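Ecdysteroid-phosphate phosphatase (Bombyx mori, PDB 3C7T) removes phosphate from ecdysteroid 22-phosphates to release the active hormones, and also acts as a protein tyrosine phosphatase, through its C-terminal histidine phosphatase (PGM-like) domain. Local coordinates at residues His46-Asp57 / Gly129-Glu137; Ile82-Cys93 / Asp183-His192. One frame throughout, in Å; residues are numbered along the deposited sequence.

Contact 1: His46-Asp57 / Gly129-Glu137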
loop_
_atom_site.group_PDB
_atom_site.type_symbol
_atom_site.label_atom_id
_atom_site.label_comp_id
_atom_site.label_asym_id
_atom_site.label_seq_id
_atom_site.Cartn_x
_atom_site.Cartn_y
_atom_site.Cartn_z
ATOM N N HIS A 46 17.073 10.735 -13.195
ATOM C CA HIS A 46 17.933 10.515 -14.332
ATOM C C HIS A 46 18.873 9.322 -14.073
ATOM O O HIS A 46 19.392 9.133 -12.964
ATOM C CB HIS A 46 18.746 11.779 -14.629
ATOM C CG HIS A 46 19.856 11.551 -15.605
ATOM N ND1 HIS A 46 19.633 11.361 -16.954
ATOM C CD2 HIS A 46 21.197 11.461 -15.425
ATOM C CE1 HIS A 46 20.791 11.175 -17.565
ATOM N NE2 HIS A 46 21.756 11.236 -16.661
ATOM N N ARG A 47 19.084 8.518 -15.107
ATOM C CA ARG A 47 20.111 7.476 -15.055
ATOM C C ARG A 47 20.747 7.391 -16.427
ATOM O O ARG A 47 20.110 7.720 -17.431
ATOM C CB ARG A 47 19.516 6.133 -14.640
ATOM C CG ARG A 47 18.475 5.569 -15.606
ATOM C CD ARG A 47 17.848 4.296 -15.036
ATOM N NE ARG A 47 18.786 3.176 -14.936
ATOM C CZ ARG A 47 18.542 2.069 -14.239
ATOM N NH1 ARG A 47 17.411 1.962 -13.553
ATOM N NH2 ARG A 47 19.435 1.085 -14.196
ATOM N N ALA A 48 21.995 6.949 -16.469
ATOM C CA ALA A 48 22.747 6.917 -17.726
ATOM C C ALA A 48 22.042 6.116 -18.813
ATOM O O ALA A 48 22.094 6.484 -19.984
ATOM C CB ALA A 48 24.150 6.377 -17.491
ATOM N N GLY A 49 21.381 5.023 -18.429
ATOM C CA GLY A 49 20.704 4.152 -19.386
ATOM C C GLY A 49 19.323 4.650 -19.783
ATOM O O GLY A 49 18.671 4.043 -20.596
ATOM N N GLY A 50 18.885 5.764 -19.207
ATOM C CA GLY A 50 17.580 6.345 -19.534
ATOM C C GLY A 50 16.449 5.338 -19.430
ATOM O O GLY A 50 16.511 4.409 -18.624
ATOM N N LYS A 51 15.431 5.487 -20.275
ATOM C CA LYS A 51 14.244 4.633 -20.150
ATOM C C LYS A 51 14.550 3.133 -20.377
ATOM O O LYS A 51 13.940 2.266 -19.742
ATOM C CB LYS A 51 13.083 5.153 -21.008
ATOM C CG LYS A 51 13.204 4.905 -22.481
ATOM C CD LYS A 51 12.204 5.731 -23.274
ATOM C CE LYS A 51 12.520 5.619 -24.758
ATOM N NZ LYS A 51 11.563 6.387 -25.609
ATOM N N GLY A 52 15.528 2.835 -21.236
ATOM C CA GLY A 52 15.962 1.460 -21.449
ATOM C C GLY A 52 16.504 0.859 -20.158
ATOM O O GLY A 52 16.300 -0.325 -19.876
ATOM N N GLY A 53 17.176 1.686 -19.359
ATOM C CA GLY A 53 17.710 1.246 -18.082
ATOM C C GLY A 53 16.587 0.834 -17.132
ATOM O O GLY A 53 16.717 -0.149 -16.384
ATOM N N TYR A 54 15.490 1.588 -17.170
ATOM C CA TYR A 54 14.316 1.287 -16.320
ATOM C C TYR A 54 13.557 0.047 -16.767
ATOM O O TYR A 54 12.933 -0.621 -15.935
ATOM C CB TYR A 54 13.368 2.485 -16.184
ATOM C CG TYR A 54 13.897 3.545 -15.235
ATOM C CD1 TYR A 54 14.057 3.263 -13.868
ATOM C CD2 TYR A 54 14.243 4.829 -15.693
ATOM C CE1 TYR A 54 14.544 4.217 -12.987
ATOM C CE2 TYR A 54 14.730 5.808 -14.798
ATOM C CZ TYR A 54 14.875 5.486 -13.453
ATOM O OH TYR A 54 15.345 6.404 -12.547
ATOM N N VAL A 55 13.577 -0.245 -18.067
ATOM C CA VAL A 55 13.052 -1.543 -18.552
ATOM C C VAL A 55 13.833 -2.694 -17.896
ATOM O O VAL A 55 13.247 -3.641 -17.372
ATOM C CB VAL A 55 13.109 -1.657 -20.095
ATOM C CG1 VAL A 55 12.684 -3.033 -20.548
ATOM C CG2 VAL A 55 12.233 -0.617 -20.735
ATOM N N LYS A 56 15.155 -2.593 -17.909
ATOM C CA LYS A 56 16.040 -3.637 -17.360
ATOM C C LYS A 56 16.115 -3.687 -15.836
ATOM O O LYS A 56 16.492 -4.721 -15.254
ATOM C CB LYS A 56 17.457 -3.443 -17.908
ATOM C CG LYS A 56 17.573 -3.658 -19.410
ATOM C CD LYS A 56 18.884 -3.144 -19.963
ATOM C CE LYS A 56 19.042 -3.627 -21.386
ATOM N NZ LYS A 56 19.607 -2.578 -22.287
ATOM N N ASP A 57 15.785 -2.575 -15.189
ATOM C CA ASP A 57 16.073 -2.400 -13.762
ATOM C C ASP A 57 14.900 -1.648 -13.138
ATOM O O ASP A 57 14.971 -0.446 -12.890
ATOM C CB ASP A 57 17.428 -1.664 -13.592
ATOM C CG ASP A 57 17.884 -1.539 -12.117
ATOM O OD1 ASP A 57 17.592 -2.461 -11.290
ATOM O OD2 ASP A 57 18.551 -0.514 -11.811
ATOM N N GLY A 129 18.965 -8.140 -19.403
ATOM C CA GLY A 129 19.721 -6.906 -19.502
ATOM C C GLY A 129 20.174 -6.589 -18.086
ATOM O O GLY A 129 19.391 -6.738 -17.143
ATOM N N ILE A 130 21.445 -6.223 -17.925
ATOM C CA ILE A 130 21.946 -5.748 -16.629
ATOM C C ILE A 130 22.338 -4.271 -16.720
ATOM O O ILE A 130 23.163 -3.881 -17.542
ATOM C CB ILE A 130 23.114 -6.627 -16.074
ATOM C CG1 ILE A 130 22.587 -8.009 -15.652
ATOM C CG2 ILE A 130 23.791 -5.943 -14.892
ATOM C CD1 ILE A 130 23.664 -9.078 -15.426
ATOM N N ASP A 131 21.719 -3.447 -15.876
ATOM C CA ASP A 131 21.915 -2.010 -15.929
ATOM C C ASP A 131 21.676 -1.503 -14.510
ATOM O O ASP A 131 20.535 -1.510 -14.029
ATOM C CB ASP A 131 20.929 -1.382 -16.940
ATOM C CG ASP A 131 21.208 0.101 -17.209
ATOM O OD1 ASP A 131 21.379 0.878 -16.239
ATOM O OD2 ASP A 131 21.247 0.488 -18.403
ATOM N N PHE A 132 22.757 -1.125 -13.820
ATOM C CA PHE A 132 22.663 -0.621 -12.443
ATOM C C PHE A 132 22.861 0.884 -12.393
ATOM O O PHE A 132 23.685 1.434 -13.151
ATOM C CB PHE A 132 23.690 -1.301 -11.520
ATOM C CG PHE A 132 23.489 -2.782 -11.379
ATOM C CD1 PHE A 132 22.229 -3.305 -11.091
ATOM C CD2 PHE A 132 24.551 -3.655 -11.524
ATOM C CE1 PHE A 132 22.043 -4.677 -10.967
ATOM C CE2 PHE A 132 24.368 -5.045 -11.396
ATOM C CZ PHE A 132 23.114 -5.545 -11.117
ATOM N N MET A 133 22.126 1.551 -11.502
ATOM C CA MET A 133 22.386 2.973 -11.269
ATOM C C MET A 133 23.599 3.096 -10.371
ATOM O O MET A 133 23.790 2.291 -9.460
ATOM C CB MET A 133 21.174 3.692 -10.666
ATOM C CG MET A 133 20.015 3.894 -11.658
ATOM S SD MET A 133 18.466 4.510 -10.923
ATOM C CE MET A 133 18.902 6.207 -10.532
ATOM N N THR A 134 24.439 4.094 -10.644
ATOM C CA THR A 134 25.645 4.297 -9.862
ATOM C C THR A 134 25.264 4.857 -8.499
ATOM O O THR A 134 24.215 5.485 -8.384
ATOM C CB THR A 134 26.588 5.299 -10.571
ATOM O OG1 THR A 134 25.907 6.553 -10.731
ATOM C CG2 THR A 134 26.982 4.780 -11.943
ATOM N N PRO A 135 26.093 4.614 -7.458
ATOM C CA PRO A 135 25.934 5.321 -6.174
ATOM C C PRO A 135 25.692 6.834 -6.329
ATOM O O PRO A 135 24.817 7.375 -5.665
ATOM C CB PRO A 135 27.244 5.022 -5.450
ATOM C CG PRO A 135 27.615 3.644 -5.963
ATOM C CD PRO A 135 27.191 3.628 -7.401
ATOM N N ILE A 136 26.430 7.518 -7.204
ATOM C CA ILE A 136 26.120 8.935 -7.448
ATOM C C ILE A 136 24.711 9.194 -8.028
ATOM O O ILE A 136 24.019 10.111 -7.565
ATOM C CB ILE A 136 27.224 9.686 -8.261
ATOM C CG1 ILE A 136 26.773 11.119 -8.575
ATOM C CG2 ILE A 136 27.593 8.921 -9.511
ATOM C CD1 ILE A 136 27.903 12.107 -8.862
ATOM N N GLU A 137 24.283 8.400 -9.014
ATOM C CA GLU A 137 22.917 8.536 -9.557
ATOM C C GLU A 137 21.834 8.236 -8.510
ATOM O O GLU A 137 20.771 8.878 -8.502
ATOM C CB GLU A 137 22.692 7.606 -10.752
ATOM C CG GLU A 137 23.365 8.073 -12.029
ATOM C CD GLU A 137 23.446 6.991 -13.092
ATOM O OE1 GLU A 137 23.332 5.797 -12.743
ATOM O OE2 GLU A 137 23.630 7.338 -14.282
HETATM O O HOH W 1 19.840 10.464 -10.694
HETATM O O HOH W 2 21.457 3.402 -15.957
HETATM O O HOH W 3 19.606 -5.057 -14.282
HETATM O O HOH W 4 16.285 -7.174 -16.593
HETATM O O HOH W 5 20.182 0.211 -10.040
#
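A salt-bridge network of R47, D57 and D131 joins the loop and short helix of 46-57 to 129-137 in this histidine phosphatase domain, beside the active site: the D57 side chain lies about 9 Å from that of H12, the phosphohistidine residue. R47 NH2 reaches D131 OD1 at 2.8 Å, from above the carboxylate plane, the two planes 71° apart. R47 NH1 and NH2 together grip D57 OD2 end-on (3.2 and 3.0 Å), while D57 OD1 accepts from L91 N of helix 91-104. M133 CG lies 3.5 Å above the centre of one guanidinium face; G53 O is on the opposite face, displaced toward the rim. R47 CG sits between the backbone N and the carbonyl carbon (chi1 63°), and a bend at chi3 (-67°) brings the guanidinium between M133 and G53. With an alanine here, D57 OD2 and D131 are likely to lose their shared cation, and a gap to open beneath M133. M133 SD makes an oblique Met-aromatic contact with Y54, whose hydroxyl bonds A45 O. T134 and E137 form a capping box, T134 OG1 accepting from E137 N, while E137 OE1 takes T134 N and OE2, across the contact, A48 N at 2.8 Å.

Contact 2: Ile82-Cys93 / Asp183-His192. With WO4 (tungstate(VI)ion), chain E.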
loop_
_atom_site.group_PDB
_atom_site.type_symbol
_atom_site.label_atom_id
_atom_site.label_comp_id
_atom_site.label_asym_id
_atom_site.label_seq_id
_atom_site.Cartn_x
_atom_site.Cartn_y
_atom_site.Cartn_z
ATOM N N ILE A 82 19.021 -0.459 13.709
ATOM C CA ILE A 82 19.859 -1.059 12.679
ATOM C C ILE A 82 21.010 -0.088 12.401
ATOM O O ILE A 82 20.825 1.137 12.329
ATOM C CB ILE A 82 19.064 -1.443 11.367
ATOM C CG1 ILE A 82 18.219 -2.703 11.576
ATOM C CG2 ILE A 82 19.990 -1.803 10.225
ATOM C CD1 ILE A 82 16.860 -2.438 12.078
ATOM N N LYS A 83 22.208 -0.626 12.262
ATOM C CA LYS A 83 23.346 0.233 12.012
ATOM C C LYS A 83 23.942 -0.032 10.651
ATOM O O LYS A 83 24.460 0.882 10.004
ATOM C CB LYS A 83 24.391 0.014 13.111
ATOM C CG LYS A 83 25.583 0.948 13.042
ATOM C CD LYS A 83 26.280 1.007 14.393
ATOM C CE LYS A 83 27.530 1.891 14.352
ATOM N NZ LYS A 83 27.249 3.236 13.772
ATOM N N HIS A 84 23.866 -1.288 10.219
ATOM C CA HIS A 84 24.603 -1.734 9.036
ATOM C C HIS A 84 23.619 -2.274 8.005
ATOM O O HIS A 84 22.987 -3.308 8.235
ATOM C CB HIS A 84 25.619 -2.800 9.423
ATOM C CG HIS A 84 26.498 -2.398 10.566
ATOM N ND1 HIS A 84 26.354 -2.918 11.836
ATOM C CD2 HIS A 84 27.514 -1.505 10.638
ATOM C CE1 HIS A 84 27.265 -2.385 12.635
ATOM N NE2 HIS A 84 27.979 -1.523 11.932
ATOM N N VAL A 85 23.503 -1.549 6.894
ATOM C CA VAL A 85 22.486 -1.812 5.873
ATOM C C VAL A 85 23.185 -2.086 4.542
ATOM O O VAL A 85 23.940 -1.240 4.031
ATOM C CB VAL A 85 21.495 -0.627 5.737
ATOM C CG1 VAL A 85 20.470 -0.883 4.636
ATOM C CG2 VAL A 85 20.786 -0.357 7.068
ATOM N N TYR A 86 22.963 -3.293 4.029
ATOM C CA TYR A 86 23.550 -3.745 2.758
ATOM C C TYR A 86 22.416 -4.050 1.784
ATOM O O TYR A 86 21.437 -4.693 2.164
ATOM C CB TYR A 86 24.417 -4.995 2.971
ATOM C CG TYR A 86 25.538 -4.776 3.969
ATOM C CD1 TYR A 86 25.297 -4.880 5.339
ATOM C CD2 TYR A 86 26.831 -4.449 3.542
ATOM C CE1 TYR A 86 26.328 -4.674 6.267
ATOM C CE2 TYR A 86 27.876 -4.247 4.464
ATOM C CZ TYR A 86 27.606 -4.356 5.822
ATOM O OH TYR A 86 28.595 -4.155 6.752
ATOM N N ALA A 87 22.552 -3.588 0.542
ATOM C CA ALA A 87 21.522 -3.796 -0.468
ATOM C C ALA A 87 22.120 -4.309 -1.762
ATOM O O ALA A 87 23.196 -3.867 -2.181
ATOM C CB ALA A 87 20.765 -2.523 -0.722
ATOM N N SER A 88 21.413 -5.248 -2.396
ATOM C CA SER A 88 21.740 -5.661 -3.750
ATOM C C SER A 88 21.730 -4.413 -4.631
ATOM O O SER A 88 21.015 -3.478 -4.337
ATOM C CB SER A 88 20.668 -6.640 -4.237
ATOM O OG SER A 88 20.676 -6.722 -5.636
ATOM N N PRO A 89 22.548 -4.377 -5.701
ATOM C CA PRO A 89 22.589 -3.157 -6.508
ATOM C C PRO A 89 21.358 -2.929 -7.415
ATOM O O PRO A 89 21.271 -1.869 -8.051
ATOM C CB PRO A 89 23.882 -3.331 -7.330
ATOM C CG PRO A 89 24.041 -4.801 -7.443
ATOM C CD PRO A 89 23.506 -5.393 -6.177
ATOM N N ALA A 90 20.426 -3.895 -7.470
ATOM C CA ALA A 90 19.155 -3.730 -8.198
ATOM C C ALA A 90 18.402 -2.544 -7.623
ATOM O O ALA A 90 18.302 -2.403 -6.381
ATOM C CB ALA A 90 18.293 -5.002 -8.094
ATOM N N LEU A 91 17.825 -1.717 -8.503
ATOM C CA LEU A 91 17.147 -0.505 -8.039
ATOM C C LEU A 91 16.043 -0.812 -7.047
ATOM O O LEU A 91 15.867 -0.057 -6.075
ATOM C CB LEU A 91 16.556 0.303 -9.190
ATOM C CG LEU A 91 15.746 1.520 -8.759
ATOM C CD1 LEU A 91 16.620 2.538 -7.973
ATOM C CD2 LEU A 91 15.001 2.154 -9.976
ATOM N N ARG A 92 15.304 -1.891 -7.277
ATOM C CA ARG A 92 14.218 -2.280 -6.345
ATOM C C ARG A 92 14.724 -2.548 -4.921
ATOM O O ARG A 92 14.023 -2.283 -3.930
ATOM C CB ARG A 92 13.456 -3.491 -6.899
ATOM C CG ARG A 92 14.335 -4.719 -7.121
ATOM C CD ARG A 92 13.541 -5.807 -7.825
ATOM N NE ARG A 92 14.273 -7.007 -8.238
ATOM C CZ ARG A 92 14.977 -7.138 -9.374
ATOM N NH1 ARG A 92 15.151 -6.108 -10.218
ATOM N NH2 ARG A 92 15.554 -8.307 -9.648
ATOM N N CYS A 93 15.939 -3.064 -4.820
ATOM C CA CYS A 93 16.527 -3.388 -3.515
ATOM C C CYS A 93 17.022 -2.127 -2.801
ATOM O O CYS A 93 16.800 -1.943 -1.590
ATOM C CB CYS A 93 17.642 -4.428 -3.657
ATOM S SG CYS A 93 17.113 -5.917 -4.546
ATOM N N ASP A 183 31.984 -3.715 16.495
ATOM C CA ASP A 183 30.950 -2.689 16.651
ATOM C C ASP A 183 29.701 -3.257 17.330
ATOM O O ASP A 183 29.117 -2.623 18.219
ATOM C CB ASP A 183 30.573 -2.155 15.262
ATOM C CG ASP A 183 29.813 -0.819 15.306
ATOM O OD1 ASP A 183 29.292 -0.404 16.372
ATOM O OD2 ASP A 183 29.740 -0.181 14.231
ATOM N N GLY A 184 29.281 -4.440 16.883
ATOM C CA GLY A 184 28.146 -5.158 17.482
ATOM C C GLY A 184 26.774 -4.607 17.136
ATOM O O GLY A 184 25.779 -4.942 17.793
ATOM N N GLY A 185 26.717 -3.757 16.116
ATOM C CA GLY A 185 25.436 -3.233 15.641
ATOM C C GLY A 185 24.651 -4.267 14.836
ATOM O O GLY A 185 25.236 -5.222 14.309
ATOM N N ASN A 186 23.331 -4.059 14.757
ATOM C CA ASN A 186 22.414 -4.922 13.996
ATOM C C ASN A 186 22.601 -4.730 12.498
ATOM O O ASN A 186 22.974 -3.645 12.044
ATOM C CB ASN A 186 20.945 -4.702 14.430
ATOM C CG ASN A 186 20.692 -5.105 15.892
ATOM O OD1 ASN A 186 21.297 -6.049 16.406
ATOM N ND2 ASN A 186 19.794 -4.391 16.560
ATOM N N VAL A 187 22.375 -5.802 11.738
ATOM C CA VAL A 187 22.662 -5.832 10.301
ATOM C C VAL A 187 21.391 -6.222 9.531
ATOM O O VAL A 187 20.613 -7.048 10.001
ATOM C CB VAL A 187 23.756 -6.857 9.979
ATOM C CG1 VAL A 187 24.065 -6.924 8.469
ATOM C CG2 VAL A 187 25.023 -6.537 10.738
ATOM N N ILE A 188 21.217 -5.624 8.355
ATOM C CA ILE A 188 20.164 -6.033 7.406
ATOM C C ILE A 188 20.696 -6.143 5.974
ATOM O O ILE A 188 21.436 -5.270 5.494
ATOM C CB ILE A 188 18.889 -5.162 7.490
ATOM C CG1 ILE A 188 17.742 -5.807 6.677
ATOM C CG2 ILE A 188 19.157 -3.714 7.074
ATOM C CD1 ILE A 188 16.342 -5.260 6.997
ATOM N N PHE A 189 20.347 -7.256 5.337
ATOM C CA PHE A 189 20.666 -7.519 3.930
ATOM C C PHE A 189 19.358 -7.393 3.154
ATOM O O PHE A 189 18.408 -8.137 3.427
ATOM C CB PHE A 189 21.178 -8.941 3.751
ATOM C CG PHE A 189 22.474 -9.227 4.483
ATOM C CD1 PHE A 189 23.636 -8.521 4.162
ATOM C CD2 PHE A 189 22.512 -10.211 5.463
ATOM C CE1 PHE A 189 24.839 -8.789 4.823
ATOM C CE2 PHE A 189 23.717 -10.501 6.142
ATOM C CZ PHE A 189 24.870 -9.769 5.823
ATOM N N ILE A 190 19.305 -6.440 2.231
ATOM C CA ILE A 190 18.072 -6.147 1.499
ATOM C C ILE A 190 18.277 -6.537 0.057
ATOM O O ILE A 190 19.135 -5.981 -0.647
ATOM C CB ILE A 190 17.646 -4.685 1.674
ATOM C CG1 ILE A 190 17.330 -4.461 3.160
ATOM C CG2 ILE A 190 16.433 -4.366 0.755
ATOM C CD1 ILE A 190 17.215 -3.011 3.607
ATOM N N GLY A 191 17.512 -7.532 -0.378
ATOM C CA GLY A 191 17.817 -8.185 -1.647
ATOM C C GLY A 191 16.622 -8.834 -2.313
ATOM O O GLY A 191 15.597 -8.203 -2.552
ATOM N N HIS A 192 16.784 -10.113 -2.609
ATOM C CA HIS A 192 15.914 -10.860 -3.501
ATOM C C HIS A 192 15.263 -11.978 -2.672
ATOM O O HIS A 192 15.569 -12.107 -1.490
ATOM C CB HIS A 192 16.773 -11.413 -4.654
ATOM C CG HIS A 192 17.503 -10.346 -5.419
ATOM N ND1 HIS A 192 16.904 -9.584 -6.405
ATOM C CD2 HIS A 192 18.773 -9.894 -5.313
ATOM C CE1 HIS A 192 17.780 -8.710 -6.871
ATOM N NE2 HIS A 192 18.927 -8.888 -6.234
HETATM W W WO4 E . 13.014 -10.752 -6.905
HETATM O O1 WO4 E . 13.001 -11.522 -5.132
HETATM O O2 WO4 E . 13.471 -12.395 -7.925
HETATM O O3 WO4 E . 11.322 -10.209 -7.789
HETATM O O4 WO4 E . 14.511 -9.562 -7.352
#
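D183 OD2 accepts from H84 NE2 at 3.2 Å; the donor lies above the carboxylate plane but the oxygen is within the imidazole plane, the two planes standing 82° apart. Next, G185 passes beside the H84 ring, its CA 3.6 Å from H84 CE1. N186 O takes two backbone donors, K83 N and H84 N. From V187 to G191 the chain runs parallel to strand 84-87 (axes 4.7 Å apart, 16° between directions), with bonds I188 N to H84 O, Y86 N to I188 O, I190 N to Y86 O and S88 N to I190 O. V187 and F189 share a face with H84 and Y86, F189 CD1 meeting Y86 CB at 3.8 Å. On the other face I188 CG2 rests against V85 CG2 (3.7 Å). The H192 ring is held at both nitrogens: S88 OG, swung opposite its own backbone N (chi1 160°), pairs with NE2 at 2.8 Å, and ND1 donates to tungstate O4 at 2.6 Å. C93 SG sits over one ring face. H192, just past strand 187-191, and R92, in the first turn of helix 91-104, meet at O4; with R11, H12, R15, E120, A193 and K224 they line the tungstate site, consistent with the phosphate pocket of the histidine phosphatase superfamily.

From the N terminus, strand 5-11 leads to the active-site residues R11 and H12 before the chain reaches 46-57. Contact 1 closes a loop when 129-137 returns to that segment, 71 intervening residues later. Within this loop lies 82-93; contact 2 closes a second loop, of 89 residues, when 183-192 comes back to it, after 129-137, so the two closures cross. Contact 2 pairs two inner parallel strands of the mixed sheet, strand 187-191 also bonding strand 5-11; contact 1 ties together loops and short helices beside the pocket. Although their centres are 20 Å apart, the contacts touch: D57 OD1 lies 2.9 Å from L91 N, and F132 CD1 packs against P89 O.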